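Local coordinates for HD superfamily hydrolase (Clostridium acetobutylicum ATCC 824, PDB 3CCG), which probably hydrolyses diadenosine tetraphosphate symmetrically, giving two molecules of ADP, at a site that holds two iron ions, at residues E18-H23 / P134-K139; H52-K57 / R91-K96; K154-S159 / N183-R188. All coordinates share one frame; numbering follows the deposited sequence.

Contact 1. Residues E18-H23 / P134-K139; sequences EKRYKH and PGREFK. With FE (Fe (III) ion), chain C; PO4 (phosphate ion), chain D.
In H23 the ring carbon CG turns to the side opposite the backbone N (chi1 158°), and R136 reaches it with a side chain extended from CG to NE. H23 is the first histidine of the H...HD...D metal motif of the HD domain. H23 lies on helix 5-38, and R136 on the loop after helix 121-132. R136 NH2 sits 3.6 Å from H23 CE1, and the guanidinium and ring planes are 73° apart. H23 NE2 binds one iron at 2.3 Å; H52, D53 and D130 bind the same ion. At the other ring nitrogen, ND1 is hydrogen-bonded to E133, which fixes the ring's rotation. R136 NE is likewise held by D130 O.

A phosphate, probably from the crystallisation liquor, lies beside the iron and binds it through O4. R136 NH2 gives O4 a weak hydrogen bond of 3.2 Å, bent to 122° at the hydrogen. R20 comes from the helix side, its chain bent at chi2 and chi3. The two arginines therefore converge on one anion, and their positive charge probably helps to hold it, consistent with a site for a nucleotide phosphate. R20 NH1 approaches phosphate O4 to 2.8 Å, near the plane of its guanidinium.

Contact 2. Residues H52-K57 / R91-K96; sequences HDCAKK and RILAKK. With FE (Fe (III) ion), chain C; FE (Fe (III) ion), chain B; PO4 (phosphate ion), chain D.
The chain at 52-57 makes a type I beta turn from D53 to K56, closed by K56 N to D53 O, and A55 CA lies 7.3 Å from L93 CA on helix 87-98. The HD pair that names the HD domain, H52-D53, enters this turn, and D53 is its first residue. Its outer side packs on the helix through apolar atoms. C54 SG takes the crowded position between its backbone N and carbonyl carbon (chi1 69°), and meets L93 CB at 3.9 Å. A55 CB rests against L93 CD1. L93 thus spans the two central residues of the turn, CB against the C54 sulfur and CD1 against the A55 methyl. C54 and A55 are buried here, and L12 of helix 5-38 also touches C54.

The other side of the turn faces the metals. H52 NE2 points at one iron, which lies in the plane of the ring, and H52 ND1 is held by G49 O. The D53 carboxylate bridges the pair: OD2 binds the iron shared with H52 at 2.5 Å, and OD1 binds the second iron at 2.2 Å. H86 and H112 complete the protein ligands of that second ion. K56 bends at chi2 and carries its amine to the bound phosphate. There K56 NZ donates to both O1 and O3 of the phosphate, each at 2.8 Å.

Contact 3. Residues K154-S159 / N183-R188; sequences KALLMS and NYLISR
Two helices at the C-terminal end of this all-helical HD-domain protein, 152-170 and 176-188, pack against each other where L156 and L157 meet L185 and I186. They run closer to antiparallel than to parallel, at 138° between directions. The axes of the short segments come within 10.2 Å, and L157 and L185 are the nearest backbone pair.

L185 and L157 bury the most surface in this contact. In L185, CG lies beside the backbone N (chi1 -68°), and the extended chi2 (-178°) then carries CD1 to the other helix. L185 CD1 lies 3.8 Å from L156 CB and 4.2 Å from L157 N. One methyl therefore rests against the surface of helix 152-170 where these two leucines follow each other. L156 was deposited in two conformers, so the placing of its side chain is not unique. L157 reaches back the other way, and its CD1 lies 4.2 Å from I186 CG1. L185 and L157 thus pass each other in opposite directions. The side-chain contacts are all apolar.

Neighbours extend the interface. F160 and N153 of helix 152-170 also touch L185. Y127 and K124 of helix 121-132 cover L156. N183 points away from this contact, and its ND2 is hydrogen-bonded to L174 O of the second subunit; I186, which touches L157, also packs on G172 of that subunit. Helix 176-188 thus touches both helix 152-170 and the second subunit. The contact is structural packing away from the irons; the L156 side chain is about 10 Å from those of H112 and D130.

A local side-chain bond lies within 183-188. S187 OG donates to Y184 O at 2.9 Å, with the donor tilted 28° from the carbonyl plane.

In the fold
From the N terminus, helix 5-38 brings in residues 18-23, the first half of contact 1. The chain then passes 52-57 and, 34 residues on, 91-96, where contact 2 closes a shorter loop. Contact 1 closes later, at 134-139, so its loop encloses that of contact 2. The two also meet in space: they share one iron and the phosphate, and R20 touches K56. Together they tie helix 5-38, the turn after helix 42-51 and the loop after helix 121-132 around the metals, and contact 2 backs the turn with helix 87-98. Contact 3 follows in series and joins the last two helices. It touches neither of the others and lies across the chain's centre from contact 2.

Contact 1. Residues E18-H23 / P134-K139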
ATOM      1  N   GLU A  18      21.329  21.044 -17.560  1.00 22.14           N
ATOM      2  CA  GLU A  18      21.983  21.720 -16.445  1.00 21.54           C
ATOM      3  C   GLU A  18      21.364  21.544 -15.073  1.00 20.21           C
ATOM      4  O   GLU A  18      22.073  21.239 -14.114  1.00 24.13           O
ATOM      5  CB  GLU A  18      22.126  23.231 -16.766  1.00 24.11           C
ATOM      6  CG  GLU A  18      22.630  24.065 -15.583  1.00 31.50           C
ATOM      7  N   LYS A  19      20.074  21.783 -14.952  1.00 19.60           N
ATOM      8  CA  LYS A  19      19.432  21.783 -13.653  1.00 22.20           C
ATOM      9  C   LYS A  19      19.487  20.383 -13.009  1.00 20.55           C
ATOM     10  O   LYS A  19      19.898  20.234 -11.837  1.00 20.54           O
ATOM     11  CB  LYS A  19      18.006  22.265 -13.801  1.00 22.48           C
ATOM     12  CG  LYS A  19      17.316  22.646 -12.528  1.00 31.77           C
ATOM     13  N   ARG A  20      19.106  19.366 -13.786  1.00 20.72           N
ATOM     14  CA  ARG A  20      19.023  17.986 -13.249  1.00 18.29           C
ATOM     15  C   ARG A  20      20.438  17.416 -13.013  1.00 18.89           C
ATOM     16  O   ARG A  20      20.639  16.608 -12.089  1.00 19.46           O
ATOM     17  CB  ARG A  20      18.166  17.123 -14.138  1.00 18.78           C
ATOM     18  CG  ARG A  20      17.852  15.734 -13.590  1.00 23.68           C
ATOM     19  CD  ARG A  20      17.060  15.772 -12.298  1.00 31.87           C
ATOM     20  NE  ARG A  20      15.663  16.121 -12.527  1.00 30.82           N
ATOM     21  CZ  ARG A  20      14.741  16.031 -11.582  1.00 32.00           C
ATOM     22  NH1 ARG A  20      15.087  15.579 -10.393  1.00 32.65           N
ATOM     23  NH2 ARG A  20      13.497  16.363 -11.837  1.00 35.11           N
ATOM     24  N   TYR A  21      21.426  17.839 -13.817  1.00 18.22           N
ATOM     25  CA  TYR A  21      22.810  17.459 -13.600  1.00 17.89           C
ATOM     26  C   TYR A  21      23.312  18.063 -12.286  1.00 18.23           C
ATOM     27  O   TYR A  21      23.925  17.383 -11.454  1.00 19.02           O
ATOM     28  CB  TYR A  21      23.720  17.869 -14.767  1.00 19.29           C
ATOM     29  CG  TYR A  21      25.182  17.643 -14.496  1.00 21.67           C
ATOM     30  CD1 TYR A  21      25.711  16.374 -14.467  1.00 21.83           C
ATOM     31  CD2 TYR A  21      26.049  18.710 -14.264  1.00 23.54           C
ATOM     32  CE1 TYR A  21      27.045  16.156 -14.207  1.00 22.42           C
ATOM     33  CE2 TYR A  21      27.373  18.492 -13.996  1.00 25.06           C
ATOM     34  CZ  TYR A  21      27.864  17.225 -13.969  1.00 25.16           C
ATOM     35  OH  TYR A  21      29.174  16.986 -13.710  1.00 28.47           O
ATOM     36  N   LYS A  22      22.990  19.333 -12.060  1.00 19.20           N
ATOM     37  CA  LYS A  22      23.372  19.967 -10.789  1.00 20.28           C
ATOM     38  C   LYS A  22      22.738  19.230  -9.602  1.00 20.54           C
ATOM     39  O   LYS A  22      23.408  19.003  -8.601  1.00 21.85           O
ATOM     40  CB  LYS A  22      23.029  21.466 -10.759  1.00 22.74           C
ATOM     41  CG  LYS A  22      23.451  22.171  -9.469  1.00 26.84           C
ATOM     42  N   HIS A  23      21.454  18.882  -9.716  1.00 21.74           N
ATOM     43  CA  HIS A  23      20.737  18.050  -8.691  1.00 19.99           C
ATOM     44  C   HIS A  23      21.540  16.794  -8.401  1.00 15.97           C
ATOM     45  O   HIS A  23      21.751  16.423  -7.254  1.00 17.95           O
ATOM     46  CB  HIS A  23      19.265  17.700  -9.118  1.00 21.32           C
ATOM     47  CG  HIS A  23      18.637  16.480  -8.456  1.00 20.00           C
ATOM     48  ND1 HIS A  23      18.149  16.463  -7.160  1.00 22.21           N
ATOM     49  CD2 HIS A  23      18.289  15.274  -8.994  1.00 24.61           C
ATOM     50  CE1 HIS A  23      17.628  15.267  -6.901  1.00 26.68           C
ATOM     51  NE2 HIS A  23      17.687  14.527  -8.003  1.00 21.49           N
ATOM     52  N   PRO A 134      21.230  19.734  -0.963  1.00 20.97           N
ATOM     53  CA  PRO A 134      21.178  21.170  -0.631  1.00 23.51           C
ATOM     54  C   PRO A 134      20.340  22.014  -1.549  1.00 24.24           C
ATOM     55  O   PRO A 134      19.858  23.061  -1.128  1.00 28.30           O
ATOM     56  CB  PRO A 134      22.645  21.602  -0.722  1.00 24.09           C
ATOM     57  CG  PRO A 134      23.426  20.377  -0.597  1.00 25.07           C
ATOM     58  CD  PRO A 134      22.606  19.228  -1.054  1.00 19.85           C
ATOM     59  N   GLY A 135      20.201  21.576  -2.778  1.00 24.59           N
ATOM     60  CA  GLY A 135      19.432  22.292  -3.770  1.00 27.38           C
ATOM     61  C   GLY A 135      17.943  22.141  -3.576  1.00 28.66           C
ATOM     62  O   GLY A 135      17.170  22.774  -4.272  1.00 31.57           O
ATOM     63  N   ARG A 136      17.531  21.313  -2.622  1.00 25.62           N
ATOM     64  CA  ARG A 136      16.097  21.153  -2.366  1.00 26.23           C
ATOM     65  C   ARG A 136      15.570  22.100  -1.289  1.00 27.12           C
ATOM     66  O   ARG A 136      16.243  22.449  -0.329  1.00 28.87           O
ATOM     67  CB  ARG A 136      15.732  19.732  -2.029  1.00 25.45           C
ATOM     68  CG  ARG A 136      15.797  18.891  -3.277  1.00 28.82           C
ATOM     69  CD  ARG A 136      14.838  17.766  -3.220  1.00 28.19           C
ATOM     70  NE  ARG A 136      14.876  16.952  -4.422  1.00 28.57           N
ATOM     71  CZ  ARG A 136      14.096  17.159  -5.476  1.00 33.17           C
ATOM     72  NH1 ARG A 136      13.225  18.181  -5.463  1.00 30.04           N
ATOM     73  NH2 ARG A 136      14.164  16.350  -6.519  1.00 26.10           N
ATOM     74  N   GLU A 137      14.313  22.455  -1.490  1.00 24.13           N
ATOM     75  CA  GLU A 137      13.607  23.416  -0.677  1.00 24.71           C
ATOM     76  C   GLU A 137      12.107  23.115  -0.712  1.00 22.71           C
ATOM     77  O   GLU A 137      11.478  23.243  -1.739  1.00 27.33           O
ATOM     78  CB  GLU A 137      13.904  24.809  -1.264  1.00 27.56           C
ATOM     79  CG  GLU A 137      12.981  25.948  -0.834  1.00 28.42           C
ATOM     80  CD  GLU A 137      12.957  26.181   0.661  1.00 33.21           C
ATOM     81  OE1 GLU A 137      13.932  25.818   1.367  1.00 27.39           O
ATOM     82  OE2 GLU A 137      11.936  26.741   1.112  1.00 34.33           O
ATOM     83  N   PHE A 138      11.596  22.643   0.420  1.00 25.02           N
ATOM     84  CA  PHE A 138      10.163  22.335   0.578  1.00 23.09           C
ATOM     85  C   PHE A 138       9.817  22.272   2.049  1.00 23.14           C
ATOM     86  O   PHE A 138      10.677  22.150   2.895  1.00 25.18           O
ATOM     87  CB  PHE A 138       9.777  21.026  -0.155  1.00 25.07           C
ATOM     88  CG  PHE A 138      10.539  19.814   0.313  1.00 20.31           C
ATOM     89  CD1 PHE A 138      10.141  19.132   1.441  1.00 18.19           C
ATOM     90  CD2 PHE A 138      11.699  19.408  -0.346  1.00 20.95           C
ATOM     91  CE1 PHE A 138      10.866  18.005   1.894  1.00 23.72           C
ATOM     92  CE2 PHE A 138      12.419  18.307   0.087  1.00 18.93           C
ATOM     93  CZ  PHE A 138      12.027  17.610   1.210  1.00 20.21           C
ATOM     94  N   LYS A 139       8.511  22.328   2.351  1.00 24.92           N
ATOM     95  CA  LYS A 139       8.056  22.301   3.733  1.00 25.32           C
ATOM     96  C   LYS A 139       8.533  21.033   4.442  1.00 28.71           C
ATOM     97  O   LYS A 139       8.212  19.911   4.037  1.00 27.40           O
ATOM     98  CB  LYS A 139       6.521  22.395   3.803  1.00 23.21           C
ATOM     99  CG  LYS A 139       5.999  22.537   5.224  1.00 28.40           C
ATOM    100  CD  LYS A 139       4.474  22.449   5.319  1.00 34.85           C
TER
HETATM  101 FE    FE C 191      16.725  12.469  -8.043  0.75 18.91          FE
HETATM  102  P   PO4 D 192      13.611  12.948  -8.740  1.00 24.82           P
HETATM  103  O1  PO4 D 192      14.069  11.905  -9.871  1.00 17.30           O
HETATM  104  O2  PO4 D 192      13.058  12.327  -7.438  1.00 27.51           O
HETATM  105  O3  PO4 D 192      12.639  13.945  -9.368  1.00 26.35           O
HETATM  106  O4  PO4 D 192      14.757  13.746  -8.276  1.00 24.45           O
HETATM  107  O   HOH W   1      15.969  10.938  -7.930  1.00 13.67           O

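Contact 2. Residues H52-K57 / R91-K96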
ATOM      1  N   HIS A  52      22.328   8.102 -10.209  1.00 12.98           N
ATOM      2  CA  HIS A  52      21.017   7.548  -9.812  1.00 12.86           C
ATOM      3  C   HIS A  52      19.909   7.979 -10.776  1.00 11.14           C
ATOM      4  O   HIS A  52      18.960   7.197 -10.967  1.00 10.93           O
ATOM      5  CB  HIS A  52      20.632   7.928  -8.383  1.00 14.11           C
ATOM      6  CG  HIS A  52      20.108   9.312  -8.253  1.00 13.92           C
ATOM      7  ND1 HIS A  52      20.888  10.462  -8.285  1.00 13.50           N
ATOM      8  CD2 HIS A  52      18.838   9.743  -8.125  1.00 12.88           C
ATOM      9  CE1 HIS A  52      20.109  11.517  -8.160  1.00 12.90           C
ATOM     10  NE2 HIS A  52      18.853  11.113  -8.084  1.00 14.46           N
ATOM     11  N   ASP A  53      20.001   9.180 -11.340  1.00 11.54           N
ATOM     12  CA  ASP A  53      18.924   9.734 -12.179  1.00 10.36           C
ATOM     13  C   ASP A  53      19.343   9.649 -13.666  1.00 11.86           C
ATOM     14  O   ASP A  53      18.821  10.399 -14.472  1.00 10.84           O
ATOM     15  CB  ASP A  53      18.523  11.180 -11.801  1.00 11.74           C
ATOM     16  CG  ASP A  53      17.297  11.260 -10.982  1.00 13.44           C
ATOM     17  OD1 ASP A  53      16.595  10.271 -10.744  1.00 12.14           O
ATOM     18  OD2 ASP A  53      17.003  12.381 -10.509  1.00 17.52           O
ATOM     19  N   CYS A  54      20.269   8.778 -14.020  1.00 11.97           N
ATOM     20  CA  CYS A  54      20.753   8.733 -15.394  1.00 10.77           C
ATOM     21  C   CYS A  54      19.632   8.516 -16.467  1.00 11.98           C
ATOM     22  O   CYS A  54      19.806   8.873 -17.675  1.00 11.86           O
ATOM     23  CB  CYS A  54      21.952   7.769 -15.555  1.00 11.38           C
ATOM     24  SG  CYS A  54      21.558   6.046 -15.364  1.00 12.66           S
ATOM     25  N   ALA A  55      18.520   7.883 -16.066  1.00 10.72           N
ATOM     26  CA  ALA A  55      17.394   7.584 -16.982  1.00 11.26           C
ATOM     27  C   ALA A  55      16.227   8.534 -16.766  1.00 11.76           C
ATOM     28  O   ALA A  55      15.196   8.381 -17.372  1.00 12.44           O
ATOM     29  CB  ALA A  55      16.898   6.157 -16.793  1.00 10.55           C
ATOM     30  N   LYS A  56      16.428   9.548 -15.925  1.00 12.45           N
ATOM     31  CA  LYS A  56      15.339  10.447 -15.547  1.00 13.44           C
ATOM     32  C   LYS A  56      14.651  11.196 -16.702  1.00 12.59           C
ATOM     33  O   LYS A  56      13.432  11.419 -16.638  1.00 13.93           O
ATOM     34  CB  LYS A  56      15.874  11.485 -14.533  1.00 13.81           C
ATOM     35  CG  LYS A  56      14.836  12.574 -14.071  1.00 14.41           C
ATOM     36  CD  LYS A  56      13.782  11.930 -13.303  1.00 14.10           C
ATOM     37  CE  LYS A  56      12.851  13.000 -12.629  1.00 14.31           C
ATOM     38  NZ  LYS A  56      11.926  12.468 -11.661  1.00 16.94           N
ATOM     39  N   LYS A  57      15.409  11.568 -17.694  1.00 12.60           N
ATOM     40  CA  LYS A  57      14.894  12.383 -18.783  1.00 12.25           C
ATOM     41  C   LYS A  57      14.394  11.584 -19.979  1.00 16.37           C
ATOM     42  O   LYS A  57      14.139  12.119 -21.049  1.00 19.55           O
ATOM     43  CB  LYS A  57      15.946  13.386 -19.262  1.00 15.66           C
ATOM     44  CG  LYS A  57      16.284  14.457 -18.273  1.00 20.23           C
ATOM     45  CD  LYS A  57      15.087  15.362 -18.078  1.00 24.53           C
ATOM     46  CE  LYS A  57      15.495  16.654 -17.344  1.00 25.39           C
ATOM     47  NZ  LYS A  57      14.236  17.378 -17.044  1.00 24.74           N
ATOM     48  N   ARG A  91      19.239   1.690 -13.439  1.00  9.24           N
ATOM     49  CA  ARG A  91      20.076   0.528 -13.095  1.00  9.28           C
ATOM     50  C   ARG A  91      20.573  -0.139 -14.352  1.00 10.98           C
ATOM     51  O   ARG A  91      21.774  -0.485 -14.489  1.00 11.46           O
ATOM     52  CB  ARG A  91      19.294  -0.446 -12.251  1.00 12.55           C
ATOM     53  CG  ARG A  91      19.952  -1.783 -12.022  1.00 18.95           C
ATOM     54  CD  ARG A  91      19.039  -2.895 -11.465  1.00 15.08           C
ATOM     55  NE  ARG A  91      19.846  -4.090 -11.372  1.00 18.15           N
ATOM     56  CZ  ARG A  91      20.277  -4.638 -10.259  1.00 25.87           C
ATOM     57  NH1 ARG A  91      19.888  -4.172  -9.099  1.00 26.28           N
ATOM     58  NH2 ARG A  91      21.041  -5.724 -10.337  1.00 36.66           N
ATOM     59  N   ILE A  92      19.681  -0.305 -15.313  1.00 10.50           N
ATOM     60  CA  ILE A  92      20.038  -0.956 -16.579  1.00 12.08           C
ATOM     61  C   ILE A  92      21.073  -0.158 -17.352  1.00 12.36           C
ATOM     62  O   ILE A  92      22.058  -0.712 -17.897  1.00 13.11           O
ATOM     63  CB  ILE A  92      18.780  -1.220 -17.417  1.00 10.39           C
ATOM     64  CG1 ILE A  92      17.952  -2.276 -16.753  1.00 12.93           C
ATOM     65  CG2 ILE A  92      19.154  -1.686 -18.833  1.00 13.59           C
ATOM     66  CD1 ILE A  92      16.507  -2.405 -17.401  1.00 14.29           C
ATOM     67  N   LEU A  93      20.892   1.153 -17.436  1.00 13.29           N
ATOM     68  CA  LEU A  93      21.870   1.973 -18.133  1.00 11.69           C
ATOM     69  C   LEU A  93      23.215   1.942 -17.370  1.00 13.70           C
ATOM     70  O   LEU A  93      24.294   1.875 -17.949  1.00 13.98           O
ATOM     71  CB  LEU A  93      21.420   3.432 -18.294  1.00 13.24           C
ATOM     72  CG  LEU A  93      20.172   3.640 -19.128  1.00 15.22           C
ATOM     73  CD1 LEU A  93      19.842   5.120 -19.193  1.00 18.06           C
ATOM     74  CD2 LEU A  93      20.329   3.054 -20.508  1.00 20.81           C
ATOM     75  N   ALA A  94      23.167   2.055 -16.054  1.00 11.85           N
ATOM     76  CA  ALA A  94      24.396   2.051 -15.237  1.00 12.31           C
ATOM     77  C   ALA A  94      25.192   0.753 -15.508  1.00 14.83           C
ATOM     78  O   ALA A  94      26.413   0.780 -15.657  1.00 14.46           O
ATOM     79  CB  ALA A  94      24.023   2.151 -13.785  1.00 13.03           C
ATOM     80  N   LYS A  95      24.503  -0.365 -15.556  1.00 13.22           N
ATOM     81  CA  LYS A  95      25.168  -1.674 -15.832  1.00 13.13           C
ATOM     82  C   LYS A  95      25.617  -1.828 -17.262  1.00 17.30           C
ATOM     83  O   LYS A  95      26.793  -2.109 -17.502  1.00 17.48           O
ATOM     84  CB  LYS A  95      24.202  -2.807 -15.476  1.00 14.46           C
ATOM     85  CG  LYS A  95      24.604  -4.255 -15.831  1.00 18.46           C
ATOM     86  CD  LYS A  95      25.475  -4.883 -14.830  1.00 21.90           C
ATOM     87  CE  LYS A  95      25.948  -6.267 -15.356  1.00 27.55           C
ATOM     88  NZ  LYS A  95      26.802  -6.881 -14.355  1.00 24.71           N
ATOM     89  N   LYS A  96      24.716  -1.589 -18.217  1.00 15.64           N
ATOM     90  CA  LYS A  96      24.997  -1.941 -19.596  1.00 16.49           C
ATOM     91  C   LYS A  96      25.684  -0.893 -20.407  1.00 19.77           C
ATOM     92  O   LYS A  96      26.354  -1.212 -21.400  1.00 22.86           O
ATOM     93  CB  LYS A  96      23.710  -2.320 -20.345  1.00 17.88           C
ATOM     94  CG  LYS A  96      22.968  -3.453 -19.795  1.00 19.71           C
ATOM     95  CD  LYS A  96      23.721  -4.746 -19.865  1.00 35.31           C
ATOM     96  CE  LYS A  96      22.860  -5.861 -19.352  1.00 43.60           C
ATOM     97  NZ  LYS A  96      23.446  -7.179 -19.683  1.00 46.86           N
TER
HETATM   98 FE    FE C 191      16.725  12.469  -8.043  0.75 18.91          FE
HETATM   99 FE    FE B 190      14.923   9.962  -9.392  0.75 12.81          FE
HETATM  100  P   PO4 D 192      13.611  12.948  -8.740  1.00 24.82           P
HETATM  101  O1  PO4 D 192      14.069  11.905  -9.871  1.00 17.30           O
HETATM  102  O2  PO4 D 192      13.058  12.327  -7.438  1.00 27.51           O
HETATM  103  O3  PO4 D 192      12.639  13.945  -9.368  1.00 26.35           O
HETATM  104  O4  PO4 D 192      14.757  13.746  -8.276  1.00 24.45           O
HETATM  105  O   HOH W   1      15.969  10.938  -7.930  1.00 13.67           O
HETATM  106  O   HOH W   2      13.286   9.786  -8.095  1.00 14.84           O

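Contact 3. Residues K154-S159 / N183-R188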
ATOM      1  N   LYS A 154      14.314   6.589  10.786  1.00 19.13           N
ATOM      2  CA  LYS A 154      13.287   7.560  11.091  1.00 21.24           C
ATOM      3  C   LYS A 154      13.023   8.464   9.892  1.00 21.01           C
ATOM      4  O   LYS A 154      11.898   8.783   9.556  1.00 21.43           O
ATOM      5  CB  LYS A 154      13.681   8.401  12.321  1.00 25.76           C
ATOM      6  CG  LYS A 154      12.712   9.545  12.657  1.00 28.95           C
ATOM      7  CD  LYS A 154      13.275  10.437  13.799  1.00 35.97           C
ATOM      8  CE  LYS A 154      12.296  11.553  14.214  1.00 40.63           C
ATOM      9  N   ALA A 155      14.106   8.926   9.256  1.00 19.97           N
ATOM     10  CA  ALA A 155      13.985   9.811   8.131  1.00 18.46           C
ATOM     11  C   ALA A 155      13.213   9.138   6.983  1.00 15.54           C
ATOM     12  O   ALA A 155      12.367   9.750   6.359  1.00 15.80           O
ATOM     13  CB  ALA A 155      15.398  10.243   7.662  1.00 19.35           C
ATOM     14  N   LEU A 156      13.550   7.890   6.691  0.50 17.75           N
ATOM     15  CA  LEU A 156      12.838   7.191   5.603  0.50 16.90           C
ATOM     16  C   LEU A 156      11.352   7.093   5.935  0.50 16.15           C
ATOM     17  O   LEU A 156      10.500   7.476   5.122  0.50 12.70           O
ATOM     18  CB  LEU A 156      13.414   5.820   5.327  0.50 16.36           C
ATOM     19  CG  LEU A 156      14.480   5.758   4.238  0.50 20.84           C
ATOM     20  CD1 LEU A 156      15.752   6.456   4.639  0.50 14.78           C
ATOM     21  CD2 LEU A 156      14.745   4.286   3.894  0.50 16.72           C
ATOM     22  N   LEU A 157      11.071   6.689   7.172  1.00 18.65           N
ATOM     23  CA  LEU A 157       9.682   6.546   7.594  1.00 20.17           C
ATOM     24  C   LEU A 157       8.926   7.852   7.423  1.00 18.41           C
ATOM     25  O   LEU A 157       7.820   7.874   6.882  1.00 20.31           O
ATOM     26  CB  LEU A 157       9.655   5.980   9.023  1.00 22.26           C
ATOM     27  CG  LEU A 157       8.311   5.565   9.623  1.00 29.95           C
ATOM     28  CD1 LEU A 157       7.529   4.677   8.669  1.00 24.36           C
ATOM     29  CD2 LEU A 157       8.542   4.857  10.985  1.00 28.62           C
HETATM   30  N   MSE A 158       9.549   8.954   7.824  0.50 18.53           N
HETATM   31  CA  MSE A 158       8.940  10.249   7.665  0.50 18.75           C
HETATM   32  C   MSE A 158       8.665  10.537   6.185  0.50 17.73           C
HETATM   33  O   MSE A 158       7.636  11.101   5.808  0.50 18.80           O
HETATM   34  CB  MSE A 158       9.861  11.313   8.267  0.50 19.45           C
HETATM   35  CG  MSE A 158      10.082  11.143   9.756  0.50 23.50           C
HETATM   36 SE   MSE A 158      11.526  12.253  10.379  0.38 23.10          SE
HETATM   37  CE  MSE A 158      10.995  13.837   9.225  0.50  8.65           C
ATOM     38  N   SER A 159       9.627  10.179   5.336  1.00 19.42           N
ATOM     39  CA  SER A 159       9.475  10.396   3.887  1.00 17.48           C
ATOM     40  C   SER A 159       8.351   9.572   3.250  1.00 14.28           C
ATOM     41  O   SER A 159       7.554  10.091   2.446  1.00 15.81           O
ATOM     42  CB  SER A 159      10.822  10.159   3.153  1.00 17.44           C
ATOM     43  OG  SER A 159      10.709  10.528   1.791  1.00 25.62           O
ATOM     44  N   ASN A 183       6.129  -0.731   5.801  1.00 14.85           N
ATOM     45  CA  ASN A 183       5.749  -1.783   6.728  1.00 15.52           C
ATOM     46  C   ASN A 183       6.972  -2.435   7.317  1.00 17.81           C
ATOM     47  O   ASN A 183       7.009  -2.751   8.503  1.00 18.82           O
ATOM     48  CB  ASN A 183       4.851  -2.855   6.069  1.00 13.07           C
ATOM     49  CG  ASN A 183       3.426  -2.398   5.844  1.00 14.41           C
ATOM     50  OD1 ASN A 183       2.927  -1.537   6.535  1.00 16.60           O
ATOM     51  ND2 ASN A 183       2.783  -2.996   4.861  1.00 15.70           N
ATOM     52  N   TYR A 184       7.955  -2.697   6.477  1.00 16.19           N
ATOM     53  CA  TYR A 184       9.193  -3.367   6.889  1.00 18.26           C
ATOM     54  C   TYR A 184       9.901  -2.544   7.981  1.00 18.78           C
ATOM     55  O   TYR A 184      10.352  -3.098   8.985  1.00 21.45           O
ATOM     56  CB  TYR A 184      10.100  -3.608   5.675  1.00 20.39           C
ATOM     57  CG  TYR A 184      11.329  -4.369   6.053  1.00 19.20           C
ATOM     58  CD1 TYR A 184      12.422  -3.715   6.562  1.00 17.43           C
ATOM     59  CD2 TYR A 184      11.398  -5.746   5.879  1.00 21.38           C
ATOM     60  CE1 TYR A 184      13.555  -4.405   6.927  1.00 19.77           C
ATOM     61  CE2 TYR A 184      12.532  -6.465   6.243  1.00 22.89           C
ATOM     62  CZ  TYR A 184      13.607  -5.766   6.761  1.00 20.17           C
ATOM     63  OH  TYR A 184      14.741  -6.456   7.134  1.00 26.97           O
ATOM     64  N   LEU A 185       9.981  -1.228   7.821  1.00 17.33           N
ATOM     65  CA  LEU A 185      10.612  -0.362   8.837  1.00 21.43           C
ATOM     66  C   LEU A 185       9.801  -0.360  10.124  1.00 23.11           C
ATOM     67  O   LEU A 185      10.373  -0.407  11.200  1.00 24.87           O
ATOM     68  CB  LEU A 185      10.823   1.067   8.349  1.00 21.22           C
ATOM     69  CG  LEU A 185      11.884   1.164   7.242  1.00 22.17           C
ATOM     70  CD1 LEU A 185      12.015   2.644   6.899  1.00 23.45           C
ATOM     71  CD2 LEU A 185      13.212   0.557   7.699  1.00 20.61           C
ATOM     72  N   ILE A 186       8.480  -0.354  10.014  1.00 20.95           N
ATOM     73  CA  ILE A 186       7.664  -0.371  11.216  1.00 24.32           C
ATOM     74  C   ILE A 186       7.893  -1.656  11.984  1.00 27.70           C
ATOM     75  O   ILE A 186       8.002  -1.623  13.206  1.00 31.81           O
ATOM     76  CB  ILE A 186       6.208  -0.240  10.889  1.00 23.97           C
ATOM     77  CG1 ILE A 186       5.934   1.183  10.408  1.00 28.20           C
ATOM     78  CG2 ILE A 186       5.357  -0.586  12.136  1.00 22.48           C
ATOM     79  CD1 ILE A 186       4.666   1.293   9.719  1.00 27.45           C
ATOM     80  N   SER A 187       8.044  -2.763  11.274  1.00 27.93           N
ATOM     81  CA  SER A 187       8.181  -4.077  11.913  1.00 35.01           C
ATOM     82  C   SER A 187       9.557  -4.318  12.528  1.00 40.42           C
ATOM     83  O   SER A 187       9.742  -5.277  13.299  1.00 40.93           O
ATOM     84  CB  SER A 187       7.905  -5.215  10.926  1.00 32.72           C
ATOM     85  OG  SER A 187       9.015  -5.408  10.065  1.00 43.84           O
ATOM     86  N   ARG A 188      10.520  -3.474  12.168  1.00 43.92           N
ATOM     87  CA  ARG A 188      11.900  -3.610  12.663  1.00 47.37           C
ATOM     88  C   ARG A 188      12.125  -2.583  13.754  1.00 48.58           C
ATOM     89  O   ARG A 188      13.140  -2.586  14.447  1.00 50.51           O
ATOM     90  CB  ARG A 188      12.927  -3.362  11.548  1.00 47.35           C
ATOM     91  CG  ARG A 188      12.881  -4.352  10.424  1.00 45.23           C
ATOM     92  CD  ARG A 188      13.167  -5.738  10.925  1.00 48.06           C
ATOM     93  NE  ARG A 188      12.820  -6.742   9.929  1.00 46.84           N
TER